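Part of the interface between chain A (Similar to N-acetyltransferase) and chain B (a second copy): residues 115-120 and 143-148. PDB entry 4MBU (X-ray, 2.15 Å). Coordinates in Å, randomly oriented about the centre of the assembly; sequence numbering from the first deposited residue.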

ATOM      1  N   TYR A 115      14.758  21.679  -2.370  1.00 12.66           N
ATOM      2  CA  TYR A 115      13.903  20.792  -3.146  1.00 10.55           C
ATOM      3  C   TYR A 115      12.503  20.771  -2.537  1.00 13.91           C
ATOM      4  O   TYR A 115      12.312  21.179  -1.387  1.00 13.95           O
ATOM      5  CB  TYR A 115      14.517  19.389  -3.249  1.00 10.07           C
ATOM      6  CG  TYR A 115      15.798  19.383  -4.066  1.00 10.29           C
ATOM      7  CD1 TYR A 115      15.752  19.473  -5.448  1.00 13.86           C
ATOM      8  CD2 TYR A 115      17.050  19.307  -3.452  1.00 11.30           C
ATOM      9  CE1 TYR A 115      16.908  19.474  -6.206  1.00 14.80           C
ATOM     10  CE2 TYR A 115      18.224  19.306  -4.207  1.00  9.80           C
ATOM     11  CZ  TYR A 115      18.136  19.392  -5.581  1.00 14.50           C
ATOM     12  OH  TYR A 115      19.271  19.391  -6.356  1.00 18.51           O
ATOM     13  N   ARG A 116      11.522  20.319  -3.310  1.00 12.14           N
ATOM     14  CA  ARG A 116      10.137  20.290  -2.845  1.00  9.49           C
ATOM     15  C   ARG A 116       9.710  18.879  -2.488  1.00 15.33           C
ATOM     16  O   ARG A 116       8.988  18.662  -1.509  1.00 11.17           O
ATOM     17  CB  ARG A 116       9.196  20.833  -3.928  1.00  7.14           C
ATOM     18  CG  ARG A 116       7.692  20.699  -3.566  1.00 17.23           C
ATOM     19  CD  ARG A 116       7.360  21.521  -2.322  1.00 20.13           C
ATOM     20  NE  ARG A 116       6.046  21.231  -1.746  1.00 19.26           N
ATOM     21  CZ  ARG A 116       4.914  21.841  -2.100  1.00 27.25           C
ATOM     22  NH1 ARG A 116       4.921  22.765  -3.056  1.00 23.70           N
ATOM     23  NH2 ARG A 116       3.768  21.517  -1.506  1.00 27.86           N
ATOM     24  N   THR A 117      10.156  17.918  -3.297  1.00 13.10           N
ATOM     25  CA  THR A 117       9.617  16.563  -3.241  1.00 12.61           C
ATOM     26  C   THR A 117      10.724  15.519  -3.288  1.00 12.44           C
ATOM     27  O   THR A 117      11.554  15.511  -4.216  1.00 10.50           O
ATOM     28  CB  THR A 117       8.620  16.328  -4.397  1.00 11.13           C
ATOM     29  OG1 THR A 117       7.548  17.278  -4.286  1.00 11.04           O
ATOM     30  CG2 THR A 117       8.055  14.908  -4.358  1.00  8.36           C
ATOM     31  N   LEU A 118      10.743  14.650  -2.275  1.00  9.78           N
ATOM     32  CA  LEU A 118      11.719  13.557  -2.212  1.00  5.47           C
ATOM     33  C   LEU A 118      11.014  12.224  -2.472  1.00 10.88           C
ATOM     34  O   LEU A 118      10.034  11.882  -1.797  1.00 10.06           O
ATOM     35  CB  LEU A 118      12.435  13.554  -0.852  1.00  7.02           C
ATOM     36  CG  LEU A 118      13.527  12.510  -0.564  1.00  9.54           C
ATOM     37  CD1 LEU A 118      14.632  12.628  -1.592  1.00  7.22           C
ATOM     38  CD2 LEU A 118      14.097  12.707   0.833  1.00  7.42           C
ATOM     39  N   VAL A 119      11.513  11.479  -3.456  1.00  7.48           N
ATOM     40  CA  VAL A 119      10.888  10.232  -3.905  1.00  6.26           C
ATOM     41  C   VAL A 119      11.791   9.013  -3.641  1.00 13.91           C
ATOM     42  O   VAL A 119      13.017   9.059  -3.838  1.00 17.13           O
ATOM     43  CB  VAL A 119      10.530  10.272  -5.417  1.00 12.84           C
ATOM     44  CG1 VAL A 119       9.832   8.978  -5.834  1.00 12.93           C
ATOM     45  CG2 VAL A 119       9.642  11.475  -5.755  1.00 12.61           C
ATOM     46  N   ALA A 120      11.168   7.943  -3.152  1.00 13.94           N
ATOM     47  CA  ALA A 120      11.811   6.651  -2.968  1.00 10.83           C
ATOM     48  C   ALA A 120      11.133   5.639  -3.868  1.00 12.75           C
ATOM     49  O   ALA A 120       9.903   5.489  -3.833  1.00 10.04           O
ATOM     50  CB  ALA A 120      11.689   6.192  -1.527  1.00 11.07           C
TER
ATOM     51  N   THR B 143      -0.297   8.313  -8.058  1.00  9.19           N
ATOM     52  CA  THR B 143      -0.106   9.703  -8.427  1.00 13.99           C
ATOM     53  C   THR B 143       0.976  10.310  -7.550  1.00 13.95           C
ATOM     54  O   THR B 143       0.913  10.230  -6.326  1.00 13.20           O
ATOM     55  CB  THR B 143      -1.392  10.499  -8.256  1.00 18.41           C
ATOM     56  OG1 THR B 143      -2.391   9.969  -9.136  1.00 22.74           O
ATOM     57  CG2 THR B 143      -1.158  11.973  -8.594  1.00 17.76           C
ATOM     58  N   LEU B 144       1.990  10.883  -8.182  1.00 12.31           N
ATOM     59  CA  LEU B 144       3.024  11.592  -7.455  1.00 12.12           C
ATOM     60  C   LEU B 144       2.651  13.061  -7.467  1.00 16.01           C
ATOM     61  O   LEU B 144       2.501  13.663  -8.530  1.00 14.06           O
ATOM     62  CB  LEU B 144       4.376  11.377  -8.117  1.00 13.18           C
ATOM     63  CG  LEU B 144       4.994   9.997  -7.911  1.00 20.56           C
ATOM     64  CD1 LEU B 144       6.112   9.760  -8.897  1.00 22.03           C
ATOM     65  CD2 LEU B 144       5.538   9.889  -6.512  1.00 22.42           C
ATOM     66  N   THR B 145       2.488  13.637  -6.281  1.00 15.20           N
ATOM     67  CA  THR B 145       2.044  15.023  -6.160  1.00 15.45           C
ATOM     68  C   THR B 145       3.233  15.971  -6.098  1.00 14.00           C
ATOM     69  O   THR B 145       4.264  15.639  -5.501  1.00 10.12           O
ATOM     70  CB  THR B 145       1.203  15.212  -4.891  1.00 17.13           C
ATOM     71  OG1 THR B 145       1.888  14.597  -3.799  1.00 17.56           O
ATOM     72  CG2 THR B 145      -0.150  14.531  -5.049  1.00 20.74           C
ATOM     73  N   ASN B 146       3.071  17.148  -6.705  1.00 10.61           N
ATOM     74  CA  ASN B 146       4.080  18.198  -6.676  1.00 13.75           C
ATOM     75  C   ASN B 146       5.406  17.745  -7.264  1.00 14.10           C
ATOM     76  O   ASN B 146       6.468  18.167  -6.793  1.00 11.00           O
ATOM     77  CB  ASN B 146       4.304  18.690  -5.233  1.00 15.57           C
ATOM     78  CG  ASN B 146       3.022  19.185  -4.571  1.00 20.11           C
ATOM     79  OD1 ASN B 146       2.220  19.885  -5.187  1.00 23.13           O
ATOM     80  ND2 ASN B 146       2.832  18.825  -3.303  1.00 19.50           N
ATOM     81  N   VAL B 147       5.366  16.868  -8.269  1.00 12.97           N
ATOM     82  CA  VAL B 147       6.617  16.385  -8.848  1.00  5.99           C
ATOM     83  C   VAL B 147       7.102  17.313  -9.930  1.00 14.52           C
ATOM     84  O   VAL B 147       8.287  17.295 -10.269  1.00 15.94           O
ATOM     85  CB  VAL B 147       6.518  14.971  -9.478  1.00 14.87           C
ATOM     86  CG1 VAL B 147       6.695  13.901  -8.431  1.00 16.44           C
ATOM     87  CG2 VAL B 147       5.227  14.822 -10.268  1.00 13.35           C
ATOM     88  N   GLY B 148       6.182  18.101 -10.496  1.00 10.82           N
ATOM     89  CA  GLY B 148       6.570  19.027 -11.549  1.00  6.51           C
ATOM     90  C   GLY B 148       6.257  20.471 -11.183  1.00  6.46           C
ATOM     91  O   GLY B 148       5.500  20.726 -10.248  1.00  5.73           O
TER
HETATM   92  O   HOH W   1       1.307  22.341  -3.774  1.00 47.11           O
HETATM   93  O   HOH W   2       5.628  17.500  -2.192  1.00 24.61           O

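Where these two copies meet, a strand of chain A faces a corner of chain B. No backbone-to-backbone hydrogen bond joins the stretches; side chains of chain A reach side chains and one carbonyl of chain B. The backbones stay well apart, with CA of T117(A) 6.4 Å from CA of V147(B). Along the strand, alternation turns T117(A) and V119(A) toward chain B, while L118(A) and A120(A) are out of reach.

N146(B) covers the most surface. It sits at the corner with phi/psi of 59/33, a left-handed conformation that asparagine tolerates better than most residues. O of N146(B) accepts a hydrogen bond from OG1 of T117(A) at 2.9 Å, the one direct hydrogen bond here. Threonine suits this buried site: OG1 of T117(A) serves the carbonyl and also accepts from water 2 (2.8 Å), which in turn accepts from ND2 of N146(B) at 3.3 Å, while CG2 of T117(A) lies 4.4 Å from CG1 of V147(B).

ND2 of N146(B) lies over one face of the R116(A) guanidinium. NH2 of R116(A) and ND2 of N146(B) are 3.4 Å apart, but both are donors, so they do not hydrogen-bond. Water 1 links the two groups, donating to OD1 of N146(B) at 3.0 Å and accepting weakly from NH2 of R116(A) at 3.4 Å. Farther along, V119(A) CG1 meets L144(B) CD2 at 4.4 Å, an apolar contact.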